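Local coordinates for putative acetamidase/formamidase (Yersinia enterocolitica subsp. palearctica serotype O:3, PDB 5UBU), which probably hydrolyses carbon-nitrogen bonds, other than peptide bonds, in linear amides, at residues B[28-33]-B[110-115]; B[123-128]-B[139-144]; B[255-260]-B[281-286]. All coordinates share one frame; numbering follows the deposited sequence.

Interaction 1 (B[28-33]-B[110-115]); sequences LTEEMQ and LPRGVN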
loop_
_atom_site.group_PDB
_atom_site.type_symbol
_atom_site.label_atom_id
_atom_site.label_comp_id
_atom_site.label_asym_id
_atom_site.label_seq_id
_atom_site.Cartn_x
_atom_site.Cartn_y
_atom_site.Cartn_z
ATOM N N LEU B 28 -31.072 26.811 -4.173
ATOM C CA LEU B 28 -29.748 27.204 -3.678
ATOM C C LEU B 28 -28.920 27.770 -4.831
ATOM O O LEU B 28 -28.070 27.099 -5.397
ATOM C CB LEU B 28 -29.042 26.033 -2.966
ATOM C CG LEU B 28 -27.633 26.279 -2.397
ATOM C CD1 LEU B 28 -27.546 27.560 -1.579
ATOM C CD2 LEU B 28 -27.187 25.091 -1.563
ATOM N N THR B 29 -29.205 29.020 -5.168
ATOM C CA THR B 29 -28.508 29.727 -6.230
ATOM C C THR B 29 -27.150 30.214 -5.729
ATOM O O THR B 29 -26.838 30.099 -4.546
ATOM C CB THR B 29 -29.311 30.969 -6.677
ATOM O OG1 THR B 29 -29.454 31.876 -5.578
ATOM C CG2 THR B 29 -30.691 30.590 -7.172
ATOM N N GLU B 30 -26.350 30.760 -6.636
ATOM C CA GLU B 30 -25.050 31.311 -6.278
ATOM C C GLU B 30 -25.202 32.525 -5.349
ATOM O O GLU B 30 -24.350 32.776 -4.504
ATOM C CB GLU B 30 -24.288 31.711 -7.542
ATOM C CG GLU B 30 -23.872 30.530 -8.404
ATOM C CD GLU B 30 -23.276 30.970 -9.727
ATOM O OE1 GLU B 30 -24.017 31.629 -10.481
ATOM O OE2 GLU B 30 -22.113 30.637 -10.031
ATOM N N GLU B 31 -26.303 33.265 -5.511
ATOM C CA GLU B 31 -26.583 34.458 -4.703
ATOM C C GLU B 31 -26.904 34.032 -3.259
ATOM O O GLU B 31 -26.560 34.736 -2.317
ATOM C CB GLU B 31 -27.721 35.271 -5.352
ATOM C CG GLU B 31 -27.728 36.787 -5.114
ATOM C CD GLU B 31 -28.313 37.262 -3.792
ATOM O OE1 GLU B 31 -28.289 38.495 -3.570
ATOM O OE2 GLU B 31 -28.811 36.436 -2.980
HETATM N N MSE B 32 -27.542 32.872 -3.094
HETATM C CA MSE B 32 -27.871 32.352 -1.759
HETATM C C MSE B 32 -26.641 31.785 -1.102
HETATM O O MSE B 32 -26.436 31.958 0.100
HETATM C CB MSE B 32 -28.929 31.250 -1.822
HETATM C CG MSE B 32 -29.428 30.858 -0.422
HETATM SE SE MSE B 32 -30.782 29.414 -0.513
HETATM C CE MSE B 32 -32.384 30.512 -0.861
ATOM N N GLN B 33 -25.824 31.093 -1.892
ATOM C CA GLN B 33 -24.590 30.486 -1.400
ATOM C C GLN B 33 -23.558 31.524 -0.921
ATOM O O GLN B 33 -22.888 31.304 0.084
ATOM C CB GLN B 33 -23.974 29.590 -2.487
ATOM C CG GLN B 33 -22.686 28.881 -2.083
ATOM C CD GLN B 33 -22.875 27.913 -0.927
ATOM O OE1 GLN B 33 -23.874 27.186 -0.862
ATOM N NE2 GLN B 33 -21.890 27.859 -0.033
ATOM N N LEU B 110 -28.800 18.405 -14.544
ATOM C CA LEU B 110 -28.765 18.972 -15.894
ATOM C C LEU B 110 -27.600 19.949 -15.997
ATOM O O LEU B 110 -27.177 20.506 -14.983
ATOM C CB LEU B 110 -30.071 19.713 -16.196
ATOM C CG LEU B 110 -31.373 18.910 -16.080
ATOM C CD1 LEU B 110 -32.579 19.811 -16.260
ATOM C CD2 LEU B 110 -31.379 17.744 -17.066
ATOM N N PRO B 111 -27.052 20.142 -17.210
ATOM C CA PRO B 111 -25.958 21.108 -17.349
ATOM C C PRO B 111 -26.507 22.517 -17.202
ATOM O O PRO B 111 -27.617 22.794 -17.654
ATOM C CB PRO B 111 -25.408 20.846 -18.756
ATOM C CG PRO B 111 -26.482 20.112 -19.478
ATOM C CD PRO B 111 -27.306 19.392 -18.455
ATOM N N ARG B 112 -25.732 23.385 -16.561
ATOM C CA ARG B 112 -26.139 24.759 -16.299
ATOM C C ARG B 112 -25.402 25.735 -17.203
ATOM O O ARG B 112 -24.222 25.549 -17.489
ATOM C CB ARG B 112 -25.875 25.065 -14.820
ATOM C CG ARG B 112 -26.498 26.354 -14.302
ATOM C CD ARG B 112 -26.448 26.400 -12.785
ATOM N NE ARG B 112 -25.082 26.404 -12.266
ATOM C CZ ARG B 112 -24.342 27.496 -12.037
ATOM N NH1 ARG B 112 -24.821 28.718 -12.252
ATOM N NH2 ARG B 112 -23.105 27.361 -11.558
ATOM N N GLY B 113 -26.120 26.760 -17.656
ATOM C CA GLY B 113 -25.570 27.790 -18.548
ATOM C C GLY B 113 -25.929 27.578 -20.003
ATOM O O GLY B 113 -26.309 26.486 -20.405
ATOM N N VAL B 114 -25.824 28.651 -20.790
ATOM C CA VAL B 114 -26.104 28.605 -22.233
ATOM C C VAL B 114 -24.888 28.001 -22.953
ATOM O O VAL B 114 -23.755 28.428 -22.721
ATOM C CB VAL B 114 -26.394 30.012 -22.790
ATOM C CG1 VAL B 114 -26.724 29.954 -24.278
ATOM C CG2 VAL B 114 -27.535 30.660 -22.013
ATOM N N ASN B 115 -25.136 27.026 -23.832
ATOM C CA ASN B 115 -24.066 26.329 -24.579
ATOM C C ASN B 115 -23.051 25.819 -23.560
ATOM O O ASN B 115 -21.882 26.211 -23.572
ATOM C CB ASN B 115 -23.437 27.253 -25.641
ATOM C CG ASN B 115 -24.404 27.585 -26.766
ATOM O OD1 ASN B 115 -25.218 26.747 -27.149
ATOM N ND2 ASN B 115 -24.298 28.801 -27.326
#

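Interaction 2 (B[123-128]-B[139-144]); sequences IPHFGG and NDPLPE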
loop_
_atom_site.group_PDB
_atom_site.type_symbol
_atom_site.label_atom_id
_atom_site.label_comp_id
_atom_site.label_asym_id
_atom_site.label_seq_id
_atom_site.Cartn_x
_atom_site.Cartn_y
_atom_site.Cartn_z
ATOM N N ILE B 123 -3.766 17.743 -14.690
ATOM C CA ILE B 123 -3.103 18.679 -13.801
ATOM C C ILE B 123 -1.729 18.128 -13.418
ATOM O O ILE B 123 -1.624 16.961 -13.032
ATOM C CB ILE B 123 -3.960 18.897 -12.544
ATOM C CG1 ILE B 123 -5.363 19.381 -12.964
ATOM C CG2 ILE B 123 -3.271 19.875 -11.594
ATOM C CD1 ILE B 123 -6.360 19.526 -11.837
ATOM N N PRO B 124 -0.666 18.945 -13.538
ATOM C CA PRO B 124 0.648 18.426 -13.165
ATOM C C PRO B 124 0.708 17.946 -11.710
ATOM O O PRO B 124 0.129 18.584 -10.820
ATOM C CB PRO B 124 1.574 19.623 -13.380
ATOM C CG PRO B 124 0.919 20.386 -14.487
ATOM C CD PRO B 124 -0.558 20.247 -14.227
ATOM N N HIS B 125 1.373 16.810 -11.500
ATOM C CA HIS B 125 1.537 16.207 -10.178
ATOM C C HIS B 125 0.217 15.757 -9.540
ATOM O O HIS B 125 0.092 15.706 -8.312
ATOM C CB HIS B 125 2.315 17.145 -9.246
ATOM C CG HIS B 125 3.604 17.623 -9.833
ATOM N ND1 HIS B 125 4.722 16.817 -9.932
ATOM C CD2 HIS B 125 3.952 18.823 -10.359
ATOM C CE1 HIS B 125 5.703 17.498 -10.495
ATOM N NE2 HIS B 125 5.266 18.719 -10.757
ATOM N N PHE B 126 -0.754 15.419 -10.384
ATOM C CA PHE B 126 -2.054 14.955 -9.916
ATOM C C PHE B 126 -2.674 14.003 -10.938
ATOM O O PHE B 126 -2.811 14.340 -12.101
ATOM C CB PHE B 126 -2.965 16.135 -9.632
ATOM C CG PHE B 126 -4.280 15.747 -9.016
ATOM C CD1 PHE B 126 -4.355 15.396 -7.665
ATOM C CD2 PHE B 126 -5.448 15.744 -9.771
ATOM C CE1 PHE B 126 -5.563 15.041 -7.093
ATOM C CE2 PHE B 126 -6.662 15.398 -9.197
ATOM C CZ PHE B 126 -6.723 15.043 -7.857
ATOM N N GLY B 127 -3.021 12.803 -10.484
ATOM C CA GLY B 127 -3.606 11.776 -11.330
ATOM C C GLY B 127 -3.198 10.386 -10.882
ATOM O O GLY B 127 -2.345 10.217 -10.006
ATOM N N GLY B 128 -3.796 9.384 -11.515
ATOM C CA GLY B 128 -3.540 7.986 -11.197
ATOM C C GLY B 128 -2.272 7.401 -11.770
ATOM O O GLY B 128 -1.655 6.560 -11.128
ATOM N N ASN B 139 10.287 12.322 -11.434
ATOM C CA ASN B 139 10.064 12.424 -12.869
ATOM C C ASN B 139 9.349 13.707 -13.214
ATOM O O ASN B 139 8.648 14.288 -12.381
ATOM C CB ASN B 139 9.210 11.258 -13.394
ATOM C CG ASN B 139 9.690 9.905 -12.911
ATOM O OD1 ASN B 139 9.834 9.690 -11.721
ATOM N ND2 ASN B 139 9.892 8.974 -13.837
ATOM N N ASP B 140 9.535 14.149 -14.454
ATOM C CA ASP B 140 8.850 15.331 -14.943
ATOM C C ASP B 140 7.363 15.031 -14.929
ATOM O O ASP B 140 6.958 13.887 -15.143
ATOM C CB ASP B 140 9.273 15.677 -16.376
ATOM C CG ASP B 140 10.695 16.174 -16.469
ATOM O OD1 ASP B 140 11.187 16.741 -15.478
ATOM O OD2 ASP B 140 11.307 16.032 -17.550
ATOM N N PRO B 141 6.538 16.058 -14.665
ATOM C CA PRO B 141 5.105 15.818 -14.667
ATOM C C PRO B 141 4.623 15.544 -16.087
ATOM O O PRO B 141 5.332 15.826 -17.053
ATOM C CB PRO B 141 4.533 17.139 -14.147
ATOM C CG PRO B 141 5.545 18.167 -14.547
ATOM C CD PRO B 141 6.867 17.482 -14.434
ATOM N N LEU B 142 3.425 14.991 -16.200
ATOM C CA LEU B 142 2.844 14.698 -17.502
ATOM C C LEU B 142 2.466 15.997 -18.200
ATOM O O LEU B 142 2.380 17.050 -17.560
ATOM C CB LEU B 142 1.593 13.830 -17.348
ATOM C CG LEU B 142 1.752 12.498 -16.620
ATOM C CD1 LEU B 142 0.393 11.816 -16.592
ATOM C CD2 LEU B 142 2.803 11.632 -17.307
ATOM N N PRO B 143 2.242 15.938 -19.520
ATOM C CA PRO B 143 1.863 17.157 -20.207
ATOM C C PRO B 143 0.624 17.757 -19.600
ATOM O O PRO B 143 -0.260 17.058 -19.100
ATOM C CB PRO B 143 1.600 16.691 -21.638
ATOM C CG PRO B 143 2.511 15.535 -21.796
ATOM C CD PRO B 143 2.401 14.825 -20.470
ATOM N N GLU B 144 0.583 19.065 -19.668
ATOM C CA GLU B 144 -0.484 19.839 -19.111
ATOM C C GLU B 144 -1.560 20.009 -20.185
ATOM O O GLU B 144 -1.401 20.794 -21.096
ATOM C CB GLU B 144 0.153 21.141 -18.637
ATOM C CG GLU B 144 -0.654 21.941 -17.654
ATOM C CD GLU B 144 0.209 22.871 -16.802
ATOM O OE1 GLU B 144 -0.371 23.508 -15.907
ATOM O OE2 GLU B 144 1.444 22.954 -16.998
#

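Interaction 3 (B[255-260]-B[281-286]); sequences WPRMEN and YRDLIY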
loop_
_atom_site.group_PDB
_atom_site.type_symbol
_atom_site.label_atom_id
_atom_site.label_comp_id
_atom_site.label_asym_id
_atom_site.label_seq_id
_atom_site.Cartn_x
_atom_site.Cartn_y
_atom_site.Cartn_z
ATOM N N TRP B 255 -19.519 4.546 8.025
ATOM C CA TRP B 255 -19.152 4.978 6.682
ATOM C C TRP B 255 -20.377 5.265 5.832
ATOM O O TRP B 255 -21.474 4.843 6.175
ATOM C CB TRP B 255 -18.316 3.896 6.002
ATOM C CG TRP B 255 -17.036 3.688 6.670
ATOM C CD1 TRP B 255 -16.767 2.817 7.675
ATOM C CD2 TRP B 255 -15.829 4.393 6.415
ATOM N NE1 TRP B 255 -15.456 2.921 8.054
ATOM C CE2 TRP B 255 -14.858 3.892 7.301
ATOM C CE3 TRP B 255 -15.467 5.402 5.510
ATOM C CZ2 TRP B 255 -13.549 4.355 7.313
ATOM C CZ3 TRP B 255 -14.167 5.873 5.528
ATOM C CH2 TRP B 255 -13.219 5.347 6.423
ATOM N N PRO B 256 -20.195 6.001 4.726
ATOM C CA PRO B 256 -21.335 6.271 3.853
ATOM C C PRO B 256 -21.858 5.017 3.177
ATOM O O PRO B 256 -21.092 4.097 2.909
ATOM C CB PRO B 256 -20.753 7.206 2.772
ATOM C CG PRO B 256 -19.537 7.808 3.381
ATOM C CD PRO B 256 -19.002 6.787 4.341
ATOM N N ARG B 257 -23.158 4.995 2.915
ATOM C CA ARG B 257 -23.805 3.889 2.222
ATOM C C ARG B 257 -24.716 4.476 1.176
ATOM O O ARG B 257 -25.101 5.637 1.269
ATOM C CB ARG B 257 -24.614 3.043 3.185
ATOM C CG ARG B 257 -23.773 2.295 4.184
ATOM C CD ARG B 257 -24.630 1.643 5.254
ATOM N NE ARG B 257 -23.803 0.845 6.160
ATOM C CZ ARG B 257 -24.252 0.193 7.228
ATOM N NH1 ARG B 257 -25.535 0.230 7.566
ATOM N NH2 ARG B 257 -23.404 -0.496 7.969
HETATM N N MSE B 258 -25.030 3.698 0.154
HETATM C CA MSE B 258 -25.941 4.179 -0.877
HETATM C C MSE B 258 -26.833 3.048 -1.295
HETATM O O MSE B 258 -26.615 1.890 -0.952
HETATM C CB MSE B 258 -25.231 4.955 -2.005
HETATM C CG MSE B 258 -24.633 4.110 -3.116
HETATM SE SE MSE B 258 -25.929 3.743 -4.569
HETATM C CE MSE B 258 -24.755 2.531 -5.592
ATOM N N GLU B 259 -27.862 3.407 -2.039
ATOM C CA GLU B 259 -28.858 2.469 -2.477
ATOM C C GLU B 259 -29.450 2.957 -3.783
ATOM O O GLU B 259 -29.585 4.156 -3.989
ATOM C CB GLU B 259 -29.940 2.443 -1.400
ATOM C CG GLU B 259 -31.135 1.550 -1.656
ATOM C CD GLU B 259 -32.204 1.633 -0.565
ATOM O OE1 GLU B 259 -32.168 2.546 0.289
ATOM O OE2 GLU B 259 -33.103 0.772 -0.577
ATOM N N ASN B 260 -29.773 2.030 -4.674
ATOM C CA ASN B 260 -30.429 2.370 -5.941
ATOM C C ASN B 260 -31.401 1.246 -6.300
ATOM O O ASN B 260 -31.599 0.322 -5.517
ATOM C CB ASN B 260 -29.431 2.706 -7.068
ATOM C CG ASN B 260 -28.496 1.579 -7.396
ATOM O OD1 ASN B 260 -28.764 0.417 -7.100
ATOM N ND2 ASN B 260 -27.377 1.920 -8.036
ATOM N N TYR B 281 -16.100 -3.679 2.178
ATOM C CA TYR B 281 -16.624 -5.021 2.380
ATOM C C TYR B 281 -17.005 -5.314 3.819
ATOM O O TYR B 281 -18.054 -5.901 4.056
ATOM C CB TYR B 281 -15.706 -6.123 1.844
ATOM C CG TYR B 281 -16.023 -6.564 0.432
ATOM C CD1 TYR B 281 -17.263 -7.133 0.140
ATOM C CD2 TYR B 281 -15.074 -6.511 -0.579
ATOM C CE1 TYR B 281 -17.577 -7.576 -1.133
ATOM C CE2 TYR B 281 -15.366 -6.979 -1.851
ATOM C CZ TYR B 281 -16.629 -7.508 -2.120
ATOM O OH TYR B 281 -16.943 -7.955 -3.383
ATOM N N ARG B 282 -16.185 -4.893 4.778
ATOM C CA ARG B 282 -16.501 -5.172 6.182
ATOM C C ARG B 282 -17.781 -4.436 6.602
ATOM O O ARG B 282 -18.615 -4.983 7.335
ATOM C CB ARG B 282 -15.366 -4.801 7.115
ATOM C CG ARG B 282 -15.574 -5.444 8.479
ATOM C CD ARG B 282 -14.500 -5.143 9.479
ATOM N NE ARG B 282 -14.557 -3.772 9.969
ATOM C CZ ARG B 282 -13.784 -3.285 10.934
ATOM N NH1 ARG B 282 -13.905 -2.010 11.284
ATOM N NH2 ARG B 282 -12.881 -4.054 11.536
ATOM N N ASP B 283 -17.925 -3.200 6.133
ATOM C CA ASP B 283 -19.107 -2.407 6.464
ATOM C C ASP B 283 -20.345 -3.070 5.882
ATOM O O ASP B 283 -21.390 -3.096 6.530
ATOM C CB ASP B 283 -19.026 -0.990 5.917
ATOM C CG ASP B 283 -20.192 -0.133 6.378
ATOM O OD1 ASP B 283 -20.261 0.153 7.589
ATOM O OD2 ASP B 283 -21.027 0.274 5.535
ATOM N N LEU B 284 -20.223 -3.585 4.656
ATOM C CA LEU B 284 -21.336 -4.262 4.000
ATOM C C LEU B 284 -21.756 -5.478 4.829
ATOM O O LEU B 284 -22.944 -5.680 5.086
ATOM C CB LEU B 284 -20.962 -4.675 2.572
ATOM C CG LEU B 284 -22.045 -5.357 1.735
ATOM C CD1 LEU B 284 -23.294 -4.498 1.664
ATOM C CD2 LEU B 284 -21.520 -5.632 0.344
ATOM N N ILE B 285 -20.771 -6.261 5.269
ATOM C CA ILE B 285 -21.025 -7.447 6.098
ATOM C C ILE B 285 -21.745 -7.055 7.388
ATOM O O ILE B 285 -22.690 -7.725 7.791
ATOM C CB ILE B 285 -19.723 -8.221 6.406
ATOM C CG1 ILE B 285 -19.189 -8.848 5.115
ATOM C CG2 ILE B 285 -19.977 -9.334 7.416
ATOM C CD1 ILE B 285 -17.815 -9.464 5.242
ATOM N N TYR B 286 -21.310 -5.973 8.030
ATOM C CA TYR B 286 -21.975 -5.549 9.258
ATOM C C TYR B 286 -23.415 -5.072 8.988
ATOM O O TYR B 286 -24.311 -5.237 9.834
ATOM C CB TYR B 286 -21.200 -4.470 10.012
ATOM C CG TYR B 286 -19.856 -4.879 10.580
ATOM C CD1 TYR B 286 -19.577 -6.204 10.947
ATOM C CD2 TYR B 286 -18.916 -3.907 10.917
ATOM C CE1 TYR B 286 -18.349 -6.546 11.506
ATOM C CE2 TYR B 286 -17.705 -4.249 11.501
ATOM C CZ TYR B 286 -17.428 -5.566 11.797
ATOM O OH TYR B 286 -16.220 -5.897 12.369
HETATM O O HOH W 1 -14.063 0.765 9.346
#

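Interaction 1 (B[28-33]-B[110-115])
Glu30 and Arg112 meet in a surface salt bridge at one margin of the large mixed beta-sheet, where the short helix 30-33, entered from edge strand 25-28, faces the end of strand 101-111. The contact is a small one between two long side chains that reach for each other from well-separated backbones. The Glu30 chain is extended beyond CG, whereas Arg112 leaves its backbone with CG anti to the backbone N (chi1 -168°) and then bends at chi3, which swings the guanidinium round to the carboxylate. The two flat groups do not lie side by side: their planes stand 72° apart, and OE1 approaches the guanidinium obliquely. The ion pair is accordingly loose, with Glu30 OE1 3.5 Å from Arg112 NH1, and each partner is held more firmly by a residue outside the pair. Glu30 OE2 forms a salt bridge with Arg61 NE, while Arg112 NH2 donates to the carbonyl O of Thr60, just beyond strand 55-59. The carboxylate is thus shared between two arginines, which would probably favour its charged form. Behind Glu30 the helix start is fixed by Thr29 as N-cap, its OG1 accepting from Met32 N at 3.3 Å.

Interaction 2 (B[123-128]-B[139-144])
The imidazole of His125 carries the ring of Pro141 over one face: Pro141 CB stands 4.0 Å from the ring centroid of His125 and 18° off the ring normal, a CH-pi contact displaced somewhat toward the rim. The nearest ring atom is His125 NE2, 3.8 Å from Pro141 CB, and Pro141 CG approaches the same nitrogen. The two side chains meet at a slant. With CG anti to its carbonyl carbon (chi1 -52°), His125 brings the end of its side chain closer to the other segment than its CB direction alone would suggest.

Pro124 extends this apolar patch. Its CB packs against Pro141 CB at 3.9 Å, and its CG meets the end of Glu144, 3.5 Å from Glu144 CD. The extended Glu144 side chain crosses the proline ring at about a right angle, so that its aliphatic part and carboxylate both run past Pro124 CG and CD. The polar end is held by Glu144 OE1 accepting from the backbone N of Ser76. Pro124 and His125 occupy the two central positions of a type II beta turn from Ile123 to Phe126, which places the adjacent rings against one opposing segment.

Both segments belong to the long connection between strands 117-122 and 145-151, neighbours in the four-stranded antiparallel sheet. Leu142 packs on Met122 of strand 117-122, Asn139 bonds to Asp140 of the second subunit, and Pro143 rests on Trp297 in helix 296-306 of the third subunit.

Interaction 3 (B[255-260]-B[281-286])
Arg257 holds Asp283 side-on in a buried salt bridge, using two nitrogens for the two carboxylate oxygens. The shorter bond runs from Arg257 NE to Asp283 OD2, 2.9 Å long and nearly straight at 168°; it arrives on the syn side of OD2 and lies close to the guanidinium plane. The second, from Arg257 NH2 to Asp283 OD1, is longer at 3.2 Å. The two planes are turned 48° apart, so the grip is twisted, with the NH2 bond reaching OD1 from above the carboxylate plane. Arg257 spans the gap with its chain extended from CG to NE, and a chi1 of -174° sets the Asp283 carboxylate opposite its own backbone N and out toward Arg257.

The carboxylate has a further grip, since Asp283 OD2 also bonds Ser266 OG on strand 263-270, and the arginine makes a cation-pi contact with Trp287. Beside the ion pair, the Trp255 indole brings its CD1 edge to 4.4 Å from Asp283 OD1. A water accepts from Trp255 NE1 at 2.9 Å and, weakly, from Arg282 NH1. Arg282 forms a salt bridge with Asp133 of the fourth subunit, so this end of the contact borders a subunit interface.

On another side of the helix, Leu284 packs on Ile264 and Ser266. The arrangement is that of a helix laid against a beta-sheet, with a buried arginine-aspartate pair joining helix 273-291 to strand 257-260.

Overall arrangement
The three contacts follow one another along the chain in series and lie far apart, their centres 31 to 33 Å from each other, with nearest atoms about 17 to 18 Å apart in each pair. Interactions 1 and 3 both reach the nine-stranded mixed sheet, on opposite sides of the chain's centre: one at the ends of strands 25-28 and 101-111, the other between strand 257-260 and helix 273-291. Interaction 2 belongs to the loop joining strands 117-122 and 145-151 of the four-stranded antiparallel sheet. Interaction 1 thus ties sequence-distant parts within one chain, while interactions 2 and 3, both bordering the third subunit, lie where the chain meets its neighbours in the four-chain assembly.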